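Local coordinates for conserved hypothetical secreted protein (Helicobacter pylori, PDB 4RNZ), which is a cell-shape determinant of the bacterium and probably acts as a zinc-dependent M23-family endopeptidase that trims peptidoglycan, at residues A[97-101]-A[102-106]; A[335-338]-A[339-343]; A[273-276]-A[277-280]; A[353-356]-A[357-360]. One frame throughout, in Å; residues are numbered along the deposited sequence.

Contact 1 (A[97-101]-A[102-106])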
loop_
_atom_site.group_PDB
_atom_site.type_symbol
_atom_site.label_atom_id
_atom_site.label_comp_id
_atom_site.label_asym_id
_atom_site.label_seq_id
_atom_site.Cartn_x
_atom_site.Cartn_y
_atom_site.Cartn_z
ATOM N N LEU A 97 -9.548 6.101 -25.371
ATOM C CA LEU A 97 -10.232 4.827 -25.168
ATOM C C LEU A 97 -10.661 4.108 -26.484
ATOM O O LEU A 97 -11.309 4.687 -27.347
ATOM C CB LEU A 97 -11.441 5.056 -24.266
ATOM C CG LEU A 97 -12.106 3.819 -23.684
ATOM C CD1 LEU A 97 -11.179 3.123 -22.699
ATOM C CD2 LEU A 97 -13.399 4.204 -22.987
ATOM N N GLN A 98 -10.271 2.848 -26.612
ATOM C CA GLN A 98 -10.580 2.016 -27.770
ATOM C C GLN A 98 -11.512 0.884 -27.367
ATOM O O GLN A 98 -12.460 0.592 -28.083
ATOM C CB GLN A 98 -9.295 1.474 -28.389
ATOM C CG GLN A 98 -8.374 2.541 -28.935
ATOM C CD GLN A 98 -9.118 3.516 -29.832
ATOM O OE1 GLN A 98 -9.771 3.108 -30.796
ATOM N NE2 GLN A 98 -9.052 4.800 -29.507
ATOM N N THR A 99 -11.214 0.214 -26.254
ATOM C CA THR A 99 -12.034 -0.885 -25.756
ATOM C C THR A 99 -12.720 -0.669 -24.398
ATOM O O THR A 99 -13.862 -0.224 -24.356
ATOM C CB THR A 99 -11.169 -2.148 -25.706
ATOM O OG1 THR A 99 -10.108 -1.965 -24.764
ATOM C CG2 THR A 99 -10.566 -2.440 -27.078
ATOM N N SER A 100 -12.004 -0.918 -23.291
ATOM C CA SER A 100 -12.485 -0.543 -21.946
ATOM C C SER A 100 -11.290 0.144 -21.314
ATOM O O SER A 100 -10.171 -0.090 -21.746
ATOM C CB SER A 100 -12.978 -1.742 -21.125
ATOM O OG SER A 100 -11.896 -2.602 -20.717
ATOM N N PRO A 101 -11.507 0.959 -20.256
ATOM C CA PRO A 101 -10.361 1.556 -19.560
ATOM C C PRO A 101 -9.358 0.500 -19.128
ATOM O O PRO A 101 -8.161 0.678 -19.337
ATOM C CB PRO A 101 -11.002 2.204 -18.330
ATOM C CG PRO A 101 -12.339 2.627 -18.843
ATOM C CD PRO A 101 -12.777 1.513 -19.763
ATOM N N TYR A 102 -9.845 -0.605 -18.570
ATOM C CA TYR A 102 -8.943 -1.625 -18.025
ATOM C C TYR A 102 -8.091 -2.287 -19.102
ATOM O O TYR A 102 -6.881 -2.440 -18.964
ATOM C CB TYR A 102 -9.714 -2.690 -17.236
ATOM C CG TYR A 102 -8.839 -3.444 -16.275
ATOM C CD1 TYR A 102 -8.072 -4.505 -16.701
ATOM C CD2 TYR A 102 -8.757 -3.070 -14.935
ATOM C CE1 TYR A 102 -7.250 -5.196 -15.834
ATOM C CE2 TYR A 102 -7.937 -3.751 -14.060
ATOM C CZ TYR A 102 -7.182 -4.817 -14.515
ATOM O OH TYR A 102 -6.361 -5.524 -13.674
ATOM N N GLN A 103 -8.726 -2.707 -20.175
ATOM C CA GLN A 103 -8.008 -3.398 -21.238
ATOM C C GLN A 103 -6.976 -2.478 -21.914
ATOM O O GLN A 103 -5.840 -2.876 -22.183
ATOM C CB GLN A 103 -9.004 -3.949 -22.262
ATOM C CG GLN A 103 -8.323 -4.550 -23.468
ATOM C CD GLN A 103 -9.256 -5.283 -24.410
ATOM O OE1 GLN A 103 -10.472 -5.339 -24.225
ATOM N NE2 GLN A 103 -8.672 -5.859 -25.436
ATOM N N ASP A 104 -7.383 -1.250 -22.180
ATOM C CA ASP A 104 -6.500 -0.280 -22.790
ATOM C C ASP A 104 -5.270 0.041 -21.935
ATOM O O ASP A 104 -4.154 0.110 -22.459
ATOM C CB ASP A 104 -7.267 0.979 -23.147
ATOM C CG ASP A 104 -8.222 0.764 -24.321
ATOM O OD1 ASP A 104 -8.103 -0.252 -25.045
ATOM O OD2 ASP A 104 -9.122 1.602 -24.498
ATOM N N ILE A 105 -5.454 0.219 -20.629
ATOM C CA ILE A 105 -4.302 0.457 -19.750
ATOM C C ILE A 105 -3.347 -0.721 -19.814
ATOM O O ILE A 105 -2.122 -0.543 -19.881
ATOM C CB ILE A 105 -4.738 0.709 -18.296
ATOM C CG1 ILE A 105 -5.426 2.071 -18.216
ATOM C CG2 ILE A 105 -3.542 0.698 -17.343
ATOM C CD1 ILE A 105 -6.356 2.219 -17.046
ATOM N N ILE A 106 -3.895 -1.933 -19.807
ATOM C CA ILE A 106 -3.028 -3.121 -19.897
ATOM C C ILE A 106 -2.295 -3.145 -21.241
ATOM O O ILE A 106 -1.099 -3.445 -21.304
ATOM C CB ILE A 106 -3.812 -4.421 -19.702
ATOM C CG1 ILE A 106 -4.466 -4.454 -18.314
ATOM C CG2 ILE A 106 -2.910 -5.640 -19.894
ATOM C CD1 ILE A 106 -3.502 -4.463 -17.165
HETATM O O HOH W 1 -12.530 -1.169 -17.795
HETATM O O HOH W 2 -12.329 -4.507 -22.469
#
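The carboxylate of Asp104 reaches back from the first turn of its helix to grip the chain that leads into it. OD2 of Asp104 takes two backbone amides, Gln98 N at 2.7 Å and Thr99 N at 3.1 Å, both on its syn side, while OD1 of Asp104 takes OG1 of Thr99 at 2.7 Å from well above the carboxylate plane, 58° out of it. CD1 of Leu97 closes in crosswise on OD2 of Asp104 at 3.1 Å, so this buried, probably charged group is held by three donors and pressed by a methyl, which fixes its rotation. The helix start is looser. Ser100 is the N-cap: OG lies between its backbone N and carbonyl carbon (chi1 70°), facing the first turn, and accepts from Gln103 N at 3.2 Å. One water joins OG to the carbonyl oxygen of the exposed Gln103 side chain, and another satisfies Tyr102 N. Ordinary helical bonds follow, Asp104 N to Ser100 O and Ile105 N to Pro101 O. The loop 97-101 leaves strand 87-96 and is tied at Leu97 to Asn134 and Asp135, while helix 101-109 lays Tyr102 and Ile105 on helix 112-121.

Contact 2 (A[335-338]-A[339-343])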
loop_
_atom_site.group_PDB
_atom_site.type_symbol
_atom_site.label_atom_id
_atom_site.label_comp_id
_atom_site.label_asym_id
_atom_site.label_seq_id
_atom_site.Cartn_x
_atom_site.Cartn_y
_atom_site.Cartn_z
ATOM N N LYS A 335 0.856 23.240 -7.510
ATOM C CA LYS A 335 1.296 22.088 -8.292
ATOM C C LYS A 335 0.188 21.579 -9.189
ATOM O O LYS A 335 0.438 21.245 -10.347
ATOM C CB LYS A 335 1.807 20.947 -7.414
ATOM C CG LYS A 335 3.147 21.226 -6.741
ATOM C CD LYS A 335 4.044 19.988 -6.705
ATOM C CE LYS A 335 3.388 18.788 -6.028
ATOM N NZ LYS A 335 4.345 17.654 -5.836
ATOM N N ALA A 336 -1.035 21.532 -8.671
ATOM C CA ALA A 336 -2.155 21.059 -9.482
ATOM C C ALA A 336 -2.355 21.906 -10.735
ATOM O O ALA A 336 -2.535 21.358 -11.822
ATOM C CB ALA A 336 -3.432 21.003 -8.668
ATOM N N GLN A 337 -2.305 23.229 -10.597
ATOM C CA GLN A 337 -2.420 24.106 -11.756
ATOM C C GLN A 337 -1.324 23.852 -12.785
ATOM O O GLN A 337 -1.609 23.688 -13.982
ATOM C CB GLN A 337 -2.386 25.583 -11.348
ATOM C CG GLN A 337 -2.546 26.561 -12.518
ATOM C CD GLN A 337 -3.779 26.267 -13.376
ATOM O OE1 GLN A 337 -3.719 26.279 -14.610
ATOM N NE2 GLN A 337 -4.905 25.983 -12.720
ATOM N N ARG A 338 -0.080 23.842 -12.319
ATOM C CA ARG A 338 1.070 23.564 -13.186
ATOM C C ARG A 338 0.903 22.209 -13.875
ATOM O O ARG A 338 1.141 22.088 -15.067
ATOM C CB ARG A 338 2.377 23.619 -12.379
ATOM C CG ARG A 338 3.563 22.893 -13.013
ATOM C CD ARG A 338 4.929 23.423 -12.561
ATOM N NE ARG A 338 4.952 23.947 -11.187
ATOM C CZ ARG A 338 5.074 23.216 -10.072
ATOM N NH1 ARG A 338 5.179 21.893 -10.128
ATOM N NH2 ARG A 338 5.074 23.818 -8.883
ATOM N N SER A 339 0.473 21.199 -13.122
ATOM C CA SER A 339 0.236 19.874 -13.683
ATOM C C SER A 339 -0.836 19.859 -14.774
ATOM O O SER A 339 -0.641 19.249 -15.822
ATOM C CB SER A 339 -0.157 18.890 -12.578
ATOM O OG SER A 339 0.973 18.563 -11.815
ATOM N N LYS A 340 -1.964 20.516 -14.512
ATOM C CA LYS A 340 -3.052 20.621 -15.492
ATOM C C LYS A 340 -2.610 21.307 -16.785
ATOM O O LYS A 340 -2.972 20.883 -17.874
ATOM C CB LYS A 340 -4.239 21.382 -14.897
ATOM C CG LYS A 340 -4.908 20.642 -13.759
ATOM C CD LYS A 340 -6.357 21.068 -13.521
ATOM C CE LYS A 340 -6.462 22.400 -12.789
ATOM N NZ LYS A 340 -7.810 22.610 -12.168
ATOM N N GLN A 341 -1.851 22.384 -16.642
ATOM C CA GLN A 341 -1.323 23.121 -17.795
ATOM C C GLN A 341 -0.387 22.232 -18.593
ATOM O O GLN A 341 -0.467 22.161 -19.810
ATOM C CB GLN A 341 -0.568 24.369 -17.340
ATOM C CG GLN A 341 -1.465 25.584 -17.183
ATOM C CD GLN A 341 -0.936 26.609 -16.190
ATOM O OE1 GLN A 341 0.236 26.593 -15.801
ATOM N NE2 GLN A 341 -1.811 27.502 -15.765
ATOM N N LYS A 342 0.490 21.539 -17.889
ATOM C CA LYS A 342 1.425 20.651 -18.558
ATOM C C LYS A 342 0.703 19.504 -19.244
ATOM O O LYS A 342 1.029 19.177 -20.381
ATOM C CB LYS A 342 2.506 20.166 -17.582
ATOM C CG LYS A 342 3.252 18.922 -18.005
ATOM C CD LYS A 342 3.972 19.077 -19.325
ATOM C CE LYS A 342 5.144 19.992 -19.217
ATOM N NZ LYS A 342 6.001 19.740 -20.402
ATOM N N LEU A 343 -0.288 18.896 -18.600
ATOM C CA LEU A 343 -1.030 17.823 -19.258
ATOM C C LEU A 343 -1.662 18.292 -20.588
ATOM O O LEU A 343 -1.607 17.585 -21.601
ATOM C CB LEU A 343 -2.089 17.220 -18.334
ATOM C CG LEU A 343 -2.971 16.146 -18.978
ATOM C CD1 LEU A 343 -2.141 14.957 -19.474
ATOM C CD2 LEU A 343 -4.054 15.686 -18.019
#
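Gln337 sends its CG opposite the backbone N (chi1 -178°) and then bends at chi2 (53°), which swings its amide along the helix toward Gln341, one turn on. Gln341 leans back to meet it, and the two amides cross with their planes 58° apart. OE1 of Gln337 lies 2.5 Å from NE2 of Gln341, too poorly angled for a hydrogen bond, and the separation is so close that the placing of these exposed ends is doubtful. On its other flank the Gln337 amide is brushed at about a right angle by Lys340, whose CE stands 3.9 Å from NE2 of Gln337.

Beneath these side chains runs the regular i to i+4 bonding of an alpha helix: Ser339 N to Lys335 O at 2.8 Å, Lys340 N to Ala336 O at 2.9 Å, and likewise Gln341 to Gln337 and Lys342 to Arg338. CG of Lys340 rests 3.1 Å from O of Ala336. OG of Ser339 lies 3.1 Å from O of Lys335. Arg338 folds its guanidinium over CA of Lys335 and pairs with Glu334 in a salt bridge. The two flanks of the helix differ: the glutamines are exposed, while Ala336, Ser339 and Leu343 of helix 326-348 pack on Phe171 and Tyr169 of strand 166-172 and on Met158 and Met160 of strand 153-163.

Contact 3 (A[273-276]-A[277-280])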
loop_
_atom_site.group_PDB
_atom_site.type_symbol
_atom_site.label_atom_id
_atom_site.label_comp_id
_atom_site.label_asym_id
_atom_site.label_seq_id
_atom_site.Cartn_x
_atom_site.Cartn_y
_atom_site.Cartn_z
ATOM N N GLY A 273 -18.299 -18.321 13.112
ATOM C CA GLY A 273 -18.771 -18.360 11.741
ATOM C C GLY A 273 -18.037 -17.443 10.788
ATOM O O GLY A 273 -18.269 -17.496 9.576
ATOM N N LEU A 274 -17.144 -16.605 11.303
ATOM C CA LEU A 274 -16.314 -15.805 10.421
ATOM C C LEU A 274 -15.316 -16.739 9.721
ATOM O O LEU A 274 -14.708 -17.564 10.377
ATOM C CB LEU A 274 -15.552 -14.760 11.238
ATOM C CG LEU A 274 -14.812 -13.711 10.416
ATOM C CD1 LEU A 274 -15.809 -12.796 9.719
ATOM C CD2 LEU A 274 -13.861 -12.923 11.310
ATOM N N LYS A 275 -15.140 -16.606 8.414
ATOM C CA LYS A 275 -14.083 -17.362 7.737
ATOM C C LYS A 275 -13.536 -16.660 6.516
ATOM O O LYS A 275 -14.141 -15.726 5.965
ATOM C CB LYS A 275 -14.573 -18.765 7.346
ATOM C CG LYS A 275 -15.583 -18.773 6.215
ATOM C CD LYS A 275 -16.440 -20.035 6.179
ATOM C CE LYS A 275 -17.714 -19.775 5.375
ATOM N NZ LYS A 275 -18.503 -21.009 5.085
ATOM N N LYS A 276 -12.378 -17.140 6.087
ATOM C CA LYS A 276 -11.822 -16.772 4.799
ATOM C C LYS A 276 -12.929 -16.648 3.761
ATOM O O LYS A 276 -13.800 -17.504 3.652
ATOM C CB LYS A 276 -10.809 -17.830 4.379
ATOM C CG LYS A 276 -9.768 -17.353 3.394
ATOM C CD LYS A 276 -8.498 -18.181 3.539
ATOM C CE LYS A 276 -7.416 -17.775 2.553
ATOM N NZ LYS A 276 -7.951 -17.452 1.198
ATOM N N GLY A 277 -12.922 -15.553 3.014
ATOM C CA GLY A 277 -13.997 -15.280 2.083
ATOM C C GLY A 277 -15.282 -14.686 2.642
ATOM O O GLY A 277 -16.135 -14.264 1.856
ATOM N N SER A 278 -15.457 -14.632 3.966
ATOM C CA SER A 278 -16.680 -14.020 4.518
ATOM C C SER A 278 -16.752 -12.568 4.088
ATOM O O SER A 278 -15.745 -11.875 4.104
ATOM C CB SER A 278 -16.714 -14.041 6.044
ATOM O OG SER A 278 -16.815 -15.352 6.574
ATOM N N PHE A 279 -17.933 -12.125 3.682
ATOM C CA PHE A 279 -18.180 -10.707 3.519
ATOM C C PHE A 279 -18.564 -10.136 4.883
ATOM O O PHE A 279 -19.388 -10.734 5.585
ATOM C CB PHE A 279 -19.261 -10.456 2.482
ATOM C CG PHE A 279 -18.795 -10.699 1.080
ATOM C CD1 PHE A 279 -18.666 -11.996 0.591
ATOM C CD2 PHE A 279 -18.448 -9.637 0.258
ATOM C CE1 PHE A 279 -18.225 -12.224 -0.702
ATOM C CE2 PHE A 279 -18.007 -9.858 -1.036
ATOM C CZ PHE A 279 -17.889 -11.151 -1.514
ATOM N N VAL A 280 -17.931 -9.023 5.265
ATOM C CA VAL A 280 -18.238 -8.334 6.535
ATOM C C VAL A 280 -18.744 -6.918 6.323
ATOM O O VAL A 280 -18.443 -6.281 5.314
ATOM C CB VAL A 280 -17.019 -8.257 7.477
ATOM C CG1 VAL A 280 -16.386 -9.639 7.668
ATOM C CG2 VAL A 280 -15.994 -7.264 6.960
#
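Lys275 O is the atom on which this turn closes, receiving both the backbone and the side chain of Ser278. The amide bond, Ser278 N to Lys275 O, is short at 2.6 Å, with an N-H...O angle of 157° and the donor tilted out of the carbonyl plane. The hydroxyl takes a different direction: OG of Ser278 donates at 2.8 Å to Lys275 O in the carbonyl plane, on a lone pair. A chi1 of -67° sets OG opposite the serine's own carbonyl carbon and turns it back over the turn, where OG of Ser278 also lies 3.7 Å from CG of Lys275.

The backbone bond closes a type II beta turn from Lys275 to Ser278, with Lys276 and Gly277 at its corners. Gly277 has a positive phi of 80°, a conformation that suits glycine, since a CB would run into O of Lys276.

Just beyond, the buried Leu274 and Val280 meet, CD1 to CG1 at 3.8 Å, and CD1 of Leu274 also lies 4.0 Å from CB of Ser278. Outward again, both leucine and valine rest on Val240 of strand 238-243, Leu274 reaching Val253 and Val280 reaching Ile255 of strand 252-257. Backbone bonds tie Gly277 and Ser278 to Val240 and Val280 to Gly238, and Arg239 NE bonds to Gly277 O. With two donors on one carbonyl, the turn is locked by the serine at its exit as well as by its backbone, while apolar contacts anchor its inner side.

Contact 4 (A[353-356]-A[357-360])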
loop_
_atom_site.group_PDB
_atom_site.type_symbol
_atom_site.label_atom_id
_atom_site.label_comp_id
_atom_site.label_asym_id
_atom_site.label_seq_id
_atom_site.Cartn_x
_atom_site.Cartn_y
_atom_site.Cartn_z
ATOM N N GLU A 353 -4.441 10.634 -33.541
ATOM C CA GLU A 353 -4.609 10.190 -34.932
ATOM C C GLU A 353 -3.527 9.188 -35.270
ATOM O O GLU A 353 -3.804 8.157 -35.882
ATOM C CB GLU A 353 -4.544 11.356 -35.907
ATOM C CG GLU A 353 -5.605 12.410 -35.642
ATOM C CD GLU A 353 -5.869 13.305 -36.840
ATOM O OE1 GLU A 353 -6.414 14.410 -36.621
ATOM O OE2 GLU A 353 -5.545 12.908 -37.991
ATOM N N LYS A 354 -2.304 9.488 -34.829
ATOM C CA LYS A 354 -1.158 8.594 -35.018
ATOM C C LYS A 354 -1.233 7.314 -34.173
ATOM O O LYS A 354 -0.880 6.236 -34.646
ATOM C CB LYS A 354 0.149 9.318 -34.674
ATOM C CG LYS A 354 0.492 10.508 -35.557
ATOM C CD LYS A 354 1.827 11.118 -35.134
ATOM C CE LYS A 354 2.028 12.514 -35.705
ATOM N NZ LYS A 354 2.028 12.496 -37.195
ATOM N N ASN A 355 -1.659 7.441 -32.915
ATOM C CA ASN A 355 -1.636 6.320 -31.969
ATOM C C ASN A 355 -2.745 6.402 -30.940
ATOM O O ASN A 355 -3.119 7.495 -30.533
ATOM C CB ASN A 355 -0.303 6.315 -31.231
ATOM C CG ASN A 355 0.858 6.083 -32.159
ATOM O OD1 ASN A 355 0.982 5.010 -32.735
ATOM N ND2 ASN A 355 1.691 7.097 -32.342
ATOM N N SER A 356 -3.246 5.252 -30.502
ATOM C CA SER A 356 -4.281 5.217 -29.454
ATOM C C SER A 356 -3.739 5.544 -28.035
ATOM O O SER A 356 -4.504 5.952 -27.146
ATOM C CB SER A 356 -5.017 3.877 -29.444
ATOM O OG SER A 356 -4.122 2.779 -29.466
ATOM N N PHE A 357 -2.432 5.375 -27.835
ATOM C CA PHE A 357 -1.831 5.675 -26.550
ATOM C C PHE A 357 -0.387 6.129 -26.681
ATOM O O PHE A 357 0.254 5.870 -27.687
ATOM C CB PHE A 357 -1.894 4.441 -25.657
ATOM C CG PHE A 357 -0.924 3.371 -26.036
ATOM C CD1 PHE A 357 0.389 3.411 -25.581
ATOM C CD2 PHE A 357 -1.322 2.317 -26.842
ATOM C CE1 PHE A 357 1.289 2.415 -25.918
ATOM C CE2 PHE A 357 -0.426 1.313 -27.189
ATOM C CZ PHE A 357 0.878 1.358 -26.728
ATOM N N TYR A 358 0.096 6.802 -25.641
ATOM C CA TYR A 358 1.487 7.209 -25.490
ATOM C C TYR A 358 1.908 6.913 -24.055
ATOM O O TYR A 358 1.185 7.238 -23.128
ATOM C CB TYR A 358 1.651 8.708 -25.736
ATOM C CG TYR A 358 1.459 9.084 -27.174
ATOM C CD1 TYR A 358 0.202 9.374 -27.656
ATOM C CD2 TYR A 358 2.541 9.100 -28.065
ATOM C CE1 TYR A 358 -0.001 9.690 -28.984
ATOM C CE2 TYR A 358 2.357 9.424 -29.400
ATOM C CZ TYR A 358 1.081 9.717 -29.853
ATOM O OH TYR A 358 0.832 10.029 -31.174
ATOM N N LEU A 359 3.072 6.291 -23.894
ATOM C CA LEU A 359 3.681 6.091 -22.588
ATOM C C LEU A 359 4.986 6.838 -22.624
ATOM O O LEU A 359 5.949 6.415 -23.262
ATOM C CB LEU A 359 3.884 4.604 -22.290
ATOM C CG LEU A 359 4.404 4.314 -20.871
ATOM C CD1 LEU A 359 3.405 4.814 -19.830
ATOM C CD2 LEU A 359 4.672 2.819 -20.704
ATOM N N LEU A 360 4.999 7.955 -21.926
ATOM C CA LEU A 360 6.036 8.952 -22.024
ATOM C C LEU A 360 6.899 8.966 -20.803
ATOM O O LEU A 360 6.425 8.752 -19.669
ATOM C CB LEU A 360 5.410 10.333 -22.124
ATOM C CG LEU A 360 4.420 10.483 -23.273
ATOM C CD1 LEU A 360 3.880 11.902 -23.242
ATOM C CD2 LEU A 360 5.101 10.144 -24.599
#
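Asn355 and Tyr358 are joined by the one side-chain hydrogen bond of this contact, ND2 of Asn355 donating to OH of Tyr358 at 3.3 Å. The bond is long but straight, at 165°, and the phenol oxygen lies close to the plane of the amide. Amide and ring meet almost perpendicularly, their planes 85° apart, and ND2 of Asn355 is also 3.7 Å from CZ of Tyr358. The same hydroxyl is bonded to the carbonyl oxygen of Ser351, so it accepts from the asparagine and donates back into the preceding loop; with both roles filled, rotation of the hydroxyl should be restricted.

Van der Waals packing surrounds that bond. CB of Lys354 touches OH of Tyr358 at 3.6 Å, and CB of Asn355 lies 3.9 Å from CZ of Tyr358, so the ring end lies against the CB atoms of two successive residues while the lysine tail leads away. The Phe357 side chain, its CG tucked between backbone N and carbonyl carbon (chi1 74°), brings CD2 to 3.9 Å from OG of Ser356, an oblique approach.

Aromatic contact extends the tyrosine outward: its ring stands edge-to-face with that of His350, a ligand of a nickel ion together with His366 and His368 of the C-terminal His tag. The loop 353-356 thus brings the chain from helix 326-348 into strand 357-361, which pairs antiparallel with strand 87-96 through Ser356 to Ser96, Tyr358 to Leu94 and Leu360 to Thr92, while Phe357 packs on Ala108 of helix 101-109.

In the fold
Contacts 1 and 4 are neighbours: strands 87-96 and 357-361 pair in one sheet, and the elements flanking them touch where CG of Gln98 packs on CB of Ser356, 3.6 Å away. Contact 2, on the helix preceding strand 357-361, packs on other strands of the same sheet, 153-163 and 166-172, its centre about 20 Å from that of contact 4. Contact 3 stands apart in the M23 domain, its centre about 44 Å from those of contacts 2 and 4. Contacts 2 and 4 are surface arrangements dominated by polar side chains, whereas contacts 1 and 3 are partly buried. Contact 1 satisfies a buried carboxylate; contact 3 likewise gives one acceptor two donors, but on a backbone carbonyl and beside an apolar pair.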